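Local coordinates for putative branched chain amino acid ABC transporter, periplasmic amino acid-binding protein (Brucella ovis, PDB 4XFK) that probably serves as the periplasmic substrate-binding component of an amino-acid transport system, a member of the leucine-binding protein family, at residues 69-72 with 73-77; 88-91 with 92-96; 230-234 with 235-239. The protein carries 1 engineered substitution. One frame throughout, in Å; residues are numbered along the deposited sequence.

Contact 1 of 3, residues 69-72 with 73-77; sequences DRVK and AAIAD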
loop_
_atom_site.group_PDB
_atom_site.type_symbol
_atom_site.label_atom_id
_atom_site.label_comp_id
_atom_site.label_asym_id
_atom_site.label_seq_id
_atom_site.Cartn_x
_atom_site.Cartn_y
_atom_site.Cartn_z
ATOM N N ASP A 69 10.365 -18.765 6.636
ATOM C CA ASP A 69 9.981 -19.744 7.636
ATOM C C ASP A 69 8.469 -19.722 7.860
ATOM O O ASP A 69 7.821 -20.769 7.919
ATOM C CB ASP A 69 10.732 -19.458 8.938
ATOM C CG ASP A 69 10.347 -20.402 10.052
ATOM O OD1 ASP A 69 10.929 -21.505 10.125
ATOM O OD2 ASP A 69 9.469 -20.035 10.859
ATOM N N ARG A 70 7.909 -18.525 7.979
ATOM C CA ARG A 70 6.489 -18.402 8.266
ATOM C C ARG A 70 5.610 -18.861 7.099
ATOM O O ARG A 70 4.554 -19.457 7.314
ATOM C CB ARG A 70 6.135 -16.974 8.711
ATOM C CG ARG A 70 6.911 -16.455 9.948
ATOM C CD ARG A 70 6.550 -17.155 11.261
ATOM N NE ARG A 70 7.127 -18.493 11.378
ATOM C CZ ARG A 70 6.580 -19.483 12.077
ATOM N NH1 ARG A 70 5.442 -19.291 12.744
ATOM N NH2 ARG A 70 7.171 -20.669 12.116
ATOM N N VAL A 71 6.041 -18.595 5.868
ATOM C CA VAL A 71 5.311 -19.089 4.701
ATOM C C VAL A 71 5.273 -20.621 4.672
ATOM O O VAL A 71 4.224 -21.224 4.410
ATOM C CB VAL A 71 5.894 -18.532 3.383
ATOM C CG1 VAL A 71 5.340 -19.279 2.175
ATOM C CG2 VAL A 71 5.590 -17.051 3.278
ATOM N N LYS A 72 6.405 -21.254 4.959
ATOM C CA LYS A 72 6.438 -22.708 5.044
ATOM C C LYS A 72 5.467 -23.212 6.111
ATOM O O LYS A 72 4.731 -24.169 5.888
ATOM C CB LYS A 72 7.859 -23.203 5.325
ATOM C CG LYS A 72 8.837 -22.954 4.186
ATOM C CD LYS A 72 10.241 -23.393 4.563
ATOM C CE LYS A 72 11.296 -22.744 3.671
ATOM N NZ LYS A 72 11.082 -23.000 2.220
ATOM N N ALA A 73 5.440 -22.542 7.259
ATOM C CA ALA A 73 4.562 -22.948 8.347
ATOM C C ALA A 73 3.100 -22.793 7.959
ATOM O O ALA A 73 2.285 -23.679 8.211
ATOM C CB ALA A 73 4.872 -22.156 9.610
ATOM N N ALA A 74 2.775 -21.671 7.326
ATOM C CA ALA A 74 1.401 -21.398 6.917
ATOM C C ALA A 74 0.894 -22.452 5.930
ATOM O O ALA A 74 -0.221 -22.965 6.060
ATOM C CB ALA A 74 1.309 -20.013 6.318
ATOM N N ILE A 75 1.715 -22.772 4.938
ATOM C CA ILE A 75 1.331 -23.771 3.949
ATOM C C ILE A 75 1.152 -25.148 4.597
ATOM O O ILE A 75 0.189 -25.860 4.306
ATOM C CB ILE A 75 2.337 -23.828 2.780
ATOM C CG1 ILE A 75 2.267 -22.528 1.969
ATOM C CG2 ILE A 75 2.042 -25.016 1.878
ATOM C CD1 ILE A 75 3.382 -22.377 0.959
ATOM N N ALA A 76 2.060 -25.502 5.501
ATOM C CA ALA A 76 1.959 -26.761 6.235
ATOM C C ALA A 76 0.677 -26.828 7.067
ATOM O O ALA A 76 0.107 -27.905 7.261
ATOM C CB ALA A 76 3.185 -26.965 7.122
ATOM N N ASP A 77 0.231 -25.674 7.556
ATOM C CA ASP A 77 -0.998 -25.588 8.336
ATOM C C ASP A 77 -2.253 -25.569 7.462
ATOM O O ASP A 77 -3.361 -25.468 7.978
ATOM C CB ASP A 77 -0.982 -24.352 9.247
ATOM C CG ASP A 77 -0.011 -24.490 10.405
ATOM O OD1 ASP A 77 0.277 -25.634 10.809
ATOM O OD2 ASP A 77 0.455 -23.459 10.930
#

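Contact 2 of 3, residues 88-91 with 92-96; sequences SAVA and GQITE. With ACT (acetate ion), chain B.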
loop_
_atom_site.group_PDB
_atom_site.type_symbol
_atom_site.label_atom_id
_atom_site.label_comp_id
_atom_site.label_asym_id
_atom_site.label_seq_id
_atom_site.Cartn_x
_atom_site.Cartn_y
_atom_site.Cartn_z
ATOM N N SER A 88 8.288 -4.457 1.160
ATOM C CA SER A 88 8.640 -5.043 -0.127
ATOM C C SER A 88 9.829 -5.987 -0.047
ATOM O O SER A 88 9.995 -6.844 -0.904
ATOM C CB SER A 88 8.903 -3.958 -1.175
ATOM O OG SER A 88 7.688 -3.340 -1.560
ATOM N N ALA A 89 10.672 -5.817 0.964
ATOM C CA ALA A 89 11.783 -6.748 1.147
ATOM C C ALA A 89 11.223 -8.122 1.509
ATOM O O ALA A 89 11.614 -9.149 0.949
ATOM C CB ALA A 89 12.729 -6.240 2.221
ATOM N N VAL A 90 10.282 -8.133 2.441
ATOM C CA VAL A 90 9.582 -9.361 2.793
ATOM C C VAL A 90 8.776 -9.899 1.608
ATOM O O VAL A 90 8.804 -11.104 1.322
ATOM C CB VAL A 90 8.680 -9.153 4.020
ATOM C CG1 VAL A 90 7.721 -10.323 4.198
ATOM C CG2 VAL A 90 9.535 -8.959 5.283
ATOM N N ALA A 91 8.064 -9.016 0.915
ATOM C CA ALA A 91 7.235 -9.435 -0.217
ATOM C C ALA A 91 8.044 -10.103 -1.324
ATOM O O ALA A 91 7.577 -11.052 -1.950
ATOM C CB ALA A 91 6.473 -8.259 -0.783
ATOM N N GLY A 92 9.246 -9.591 -1.580
ATOM C CA GLY A 92 10.129 -10.178 -2.580
ATOM C C GLY A 92 10.427 -11.634 -2.261
ATOM O O GLY A 92 10.472 -12.490 -3.149
ATOM N N GLN A 93 10.620 -11.925 -0.977
ATOM C CA GLN A 93 10.857 -13.289 -0.532
ATOM C C GLN A 93 9.584 -14.131 -0.631
ATOM O O GLN A 93 9.611 -15.254 -1.154
ATOM C CB GLN A 93 11.366 -13.286 0.908
ATOM C CG GLN A 93 11.828 -14.641 1.384
ATOM C CD GLN A 93 13.049 -15.123 0.626
ATOM O OE1 GLN A 93 13.977 -14.352 0.362
ATOM N NE2 GLN A 93 13.056 -16.398 0.268
ATOM N N ILE A 94 8.473 -13.608 -0.112
ATOM C CA ILE A 94 7.215 -14.354 -0.128
ATOM C C ILE A 94 6.815 -14.716 -1.550
ATOM O O ILE A 94 6.476 -15.867 -1.840
ATOM C CB ILE A 94 6.064 -13.573 0.557
ATOM C CG1 ILE A 94 6.319 -13.457 2.061
ATOM C CG2 ILE A 94 4.712 -14.260 0.309
ATOM C CD1 ILE A 94 5.249 -12.673 2.793
ATOM N N THR A 95 6.874 -13.740 -2.449
ATOM C CA THR A 95 6.408 -13.993 -3.798
ATOM C C THR A 95 7.229 -15.082 -4.497
ATOM O O THR A 95 6.670 -15.925 -5.205
ATOM C CB THR A 95 6.304 -12.703 -4.639
ATOM O OG1 THR A 95 5.288 -12.891 -5.624
ATOM C CG2 THR A 95 7.623 -12.333 -5.330
ATOM N N GLU A 96 8.539 -15.093 -4.257
ATOM C CA GLU A 96 9.407 -16.083 -4.882
ATOM C C GLU A 96 9.206 -17.465 -4.276
ATOM O O GLU A 96 9.152 -18.465 -4.999
ATOM C CB GLU A 96 10.877 -15.665 -4.800
ATOM C CG GLU A 96 11.268 -14.623 -5.832
ATOM C CD GLU A 96 10.957 -15.072 -7.250
ATOM O OE1 GLU A 96 11.431 -16.156 -7.654
ATOM O OE2 GLU A 96 10.230 -14.343 -7.955
HETATM C C ACT B . 7.167 -1.097 0.982
HETATM O O ACT B . 8.226 -1.646 1.366
HETATM O OXT ACT B . 6.511 -1.701 0.102
HETATM C CH3 ACT B . 6.721 0.209 1.561
#

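Contact 3 of 3, residues 230-234 with 235-239; sequences KAASG and AGLKA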
loop_
_atom_site.group_PDB
_atom_site.type_symbol
_atom_site.label_atom_id
_atom_site.label_comp_id
_atom_site.label_asym_id
_atom_site.label_seq_id
_atom_site.Cartn_x
_atom_site.Cartn_y
_atom_site.Cartn_z
ATOM N N LYS A 230 9.814 15.291 12.286
ATOM C CA LYS A 230 10.184 15.962 13.528
ATOM C C LYS A 230 11.405 16.868 13.343
ATOM O O LYS A 230 11.428 18.007 13.818
ATOM C CB LYS A 230 10.442 14.936 14.631
ATOM C CG LYS A 230 10.734 15.561 15.981
ATOM C CD LYS A 230 10.751 14.521 17.077
ATOM C CE LYS A 230 11.056 15.170 18.416
ATOM N NZ LYS A 230 10.865 14.211 19.529
ATOM N N ALA A 231 12.422 16.357 12.655
ATOM C CA ALA A 231 13.624 17.139 12.378
ATOM C C ALA A 231 13.304 18.335 11.484
ATOM O O ALA A 231 13.823 19.434 11.698
ATOM C CB ALA A 231 14.697 16.265 11.747
ATOM N N ALA A 232 12.444 18.124 10.487
ATOM C CA ALA A 232 12.007 19.211 9.612
ATOM C C ALA A 232 11.313 20.294 10.429
ATOM O O ALA A 232 11.561 21.486 10.235
ATOM C CB ALA A 232 11.086 18.684 8.513
ATOM N N SER A 233 10.466 19.876 11.365
ATOM C CA SER A 233 9.756 20.819 12.222
ATOM C C SER A 233 10.723 21.627 13.088
ATOM O O SER A 233 10.610 22.851 13.188
ATOM C CB SER A 233 8.754 20.079 13.110
ATOM O OG SER A 233 8.003 20.997 13.886
ATOM N N GLY A 234 11.682 20.949 13.709
ATOM C CA GLY A 234 12.670 21.623 14.533
ATOM C C GLY A 234 13.488 22.652 13.773
ATOM O O GLY A 234 13.914 23.654 14.351
ATOM N N ALA A 235 13.703 22.408 12.481
ATOM C CA ALA A 235 14.512 23.287 11.640
ATOM C C ALA A 235 13.683 24.382 10.969
ATOM O O ALA A 235 14.231 25.280 10.331
ATOM C CB ALA A 235 15.242 22.468 10.578
ATOM N N GLY A 236 12.364 24.307 11.107
ATOM C CA GLY A 236 11.482 25.248 10.434
ATOM C C GLY A 236 11.534 25.124 8.921
ATOM O O GLY A 236 11.440 26.119 8.199
ATOM N N LEU A 237 11.680 23.893 8.437
ATOM C CA LEU A 237 11.805 23.640 7.004
ATOM C C LEU A 237 10.645 24.241 6.231
ATOM O O LEU A 237 9.483 24.082 6.617
ATOM C CB LEU A 237 11.871 22.139 6.737
ATOM C CG LEU A 237 12.010 21.722 5.273
ATOM C CD1 LEU A 237 13.418 22.000 4.753
ATOM C CD2 LEU A 237 11.643 20.250 5.107
ATOM N N LYS A 238 10.968 24.936 5.145
ATOM C CA LYS A 238 9.955 25.613 4.340
ATOM C C LYS A 238 9.399 24.748 3.212
ATOM O O LYS A 238 8.227 24.889 2.844
ATOM C CB LYS A 238 10.504 26.928 3.781
ATOM C CG LYS A 238 10.810 27.955 4.859
ATOM C CD LYS A 238 11.055 29.330 4.265
ATOM C CE LYS A 238 11.244 30.376 5.353
ATOM N NZ LYS A 238 10.115 30.366 6.334
ATOM N N ALA A 239 10.236 23.867 2.665
ATOM C CA ALA A 239 9.806 22.963 1.601
ATOM C C ALA A 239 8.680 22.074 2.094
ATOM O O ALA A 239 8.584 21.772 3.288
ATOM C CB ALA A 239 10.962 22.107 1.116
#

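Contact 1 of 3, residues 69-72 with 73-77
V71 and I75 lie side by side one turn apart on helix 63-76 and point the same way, the CG1 branch of V71 reaching CD1 of I75 at 3.9 Å. This is the apolar flank, and both side chains are also covered by helix 88-104, V71 by I94 and I75 by Y101. V71 CG1 stands anti to the backbone N (chi1 167°), which lays it beside its own carbonyl carbon. Buried A74 packs its methyl on A15 of strand 13-18 and Y58 of the edge strand 54-59. The more open flank is built differently; there the partly exposed R70 doubles back through bends at chi2 and chi3 and grips the neighbouring carboxylate of D69 side-on: NH2 meets OD2 at 2.7 Å in a salt bridge, and NE reaches the same OD2 at 2.9 Å. Both bonds lie close to the guanidinium plane, limiting its rotation; OD2 receives NE on its anti lone pair and NH2 on its syn side, 25° out of the carboxylate plane. One guanidinium face rests on the CB of A73, 3.7 Å from R70 NH2, while Y58 touches both residues. Exposed K72 and A76 meet through the backbone, A76 N bonding to K72 O at 3.0 Å. Such a division, aliphatic inside and charged outside, is that of an amphipathic helix flanking the parallel sheet of a periplasmic binding protein lobe.

Contact 2 of 3, residues 88-91 with 92-96
Helix 88-104 is the helix of a beta-alpha-beta unit, running from strand 81-84 to strand 111-114, and its first two turns meet here through V90 and I94. CG1 of V90 comes within 3.7 Å of CD1 of I94, the two side chains crossing at a slant. V90 holds that branch anti to the backbone N (chi1 167°), beside its carbonyl carbon, and I94 CG1 also lies 3.5 Å from V90 O. The pair is wedged between A67 of helix 63-76 and Q84 of strand 81-84, packing helix 88-104 against both that helix and the sheet. Beneath it the backbone bond from I94 N to V90 O is 2.9 Å long and nearly straight at 168°. On another flank T95 N bonds to A91 O at 2.8 Å, and the T95 methyl CG2 sits over that same oxygen; the hydroxyl is bound to H128, and A91 packs on Y112 and A117. G92 N reaches S88 O from above the carbonyl plane, a bent bond in the opening turn. At the N-terminal end an acetate, probably from the crystallisation liquor, is held by S88 with two bonds: the backbone N to O at 2.8 Å and OG to OXT at 2.6 Å. Y166 OH and the backbone N of E118 also bond to it, and the S88 hydroxyl is bonded to A119 N as well. The helix dipole would probably stabilise the carboxylate there. A carboxylate bound at a helix N-terminus, with Y166 joining in, recalls how periplasmic amino-acid-binding proteins hold their ligands.

Contact 3 of 3, residues 230-234 with 235-239
L237 folds back against A232 where helix 223-235 ends, its CD2 lying 3.8 Å from the A232 methyl CB. The leucine CG is anti to the backbone N (chi1 -180°). This conformation carries the CD2 branch alongside the last helical turn, and L237 CB itself stands 4.0 Å from A232 CB and over A232 O. The alanine offers a single methyl, and the leucine CB and CD2 both bear on it, while neighbours fill in around them: I258 lies against A232, and Q209 of helix 202-210 against L237. Farther round the helix, A235 sets its CB 3.5 Å from the carbonyl oxygen of A231, and both alanines rest on V205. S233 points its side chain away from the following loop; its hydroxyl, anti to the backbone N, bonds to the backbone O of A255, and so ties the turn to the end of helix 251-255. The backbone supplies the frame for these side chains. L237 N bonds to A232 O at 3.0 Å and nearly straight (173°), while G236 N reaches S233 O at 3.1 Å, approaching from well above the carbonyl plane. G236 takes a positive phi of 65°, which turns the chain out of the helix and brings L237 back under it; A235 N still bonds to A231 O at 3.1 Å, with only a weak second bond to A232 O. Together this is a Schellman motif with its apolar pair, A232 and L237, across the turn. The chemistry implies a helix end where the carbonyls of A231, A232 and S233 still receive amides from the residues that follow, while the buried leucine seals the turn on its apolar side and the glycine stays on the exposed side.

How the contacts relate
Contacts 1 and 2 belong to neighbouring helices of one lobe, their centres 14 Å apart. They touch directly, V71 CG2 meeting I94 CG1 at 3.9 Å, so the apolar pairs of both helices form one continuous layer beside the parallel sheet. Contact 3 stands elsewhere, at a helix end beside the other sheet: its centre is 34 Å from that of contact 2 and 45 Å from that of contact 1, on the opposite side of the chain's centre from contact 1. Of the three, contact 2 lies by the acetate, and the side chain of S88 is about 7 Å from a bound sodium ion; contacts 1 and 3 sit peripherally, 24 and 26 Å between their centres and the chain's.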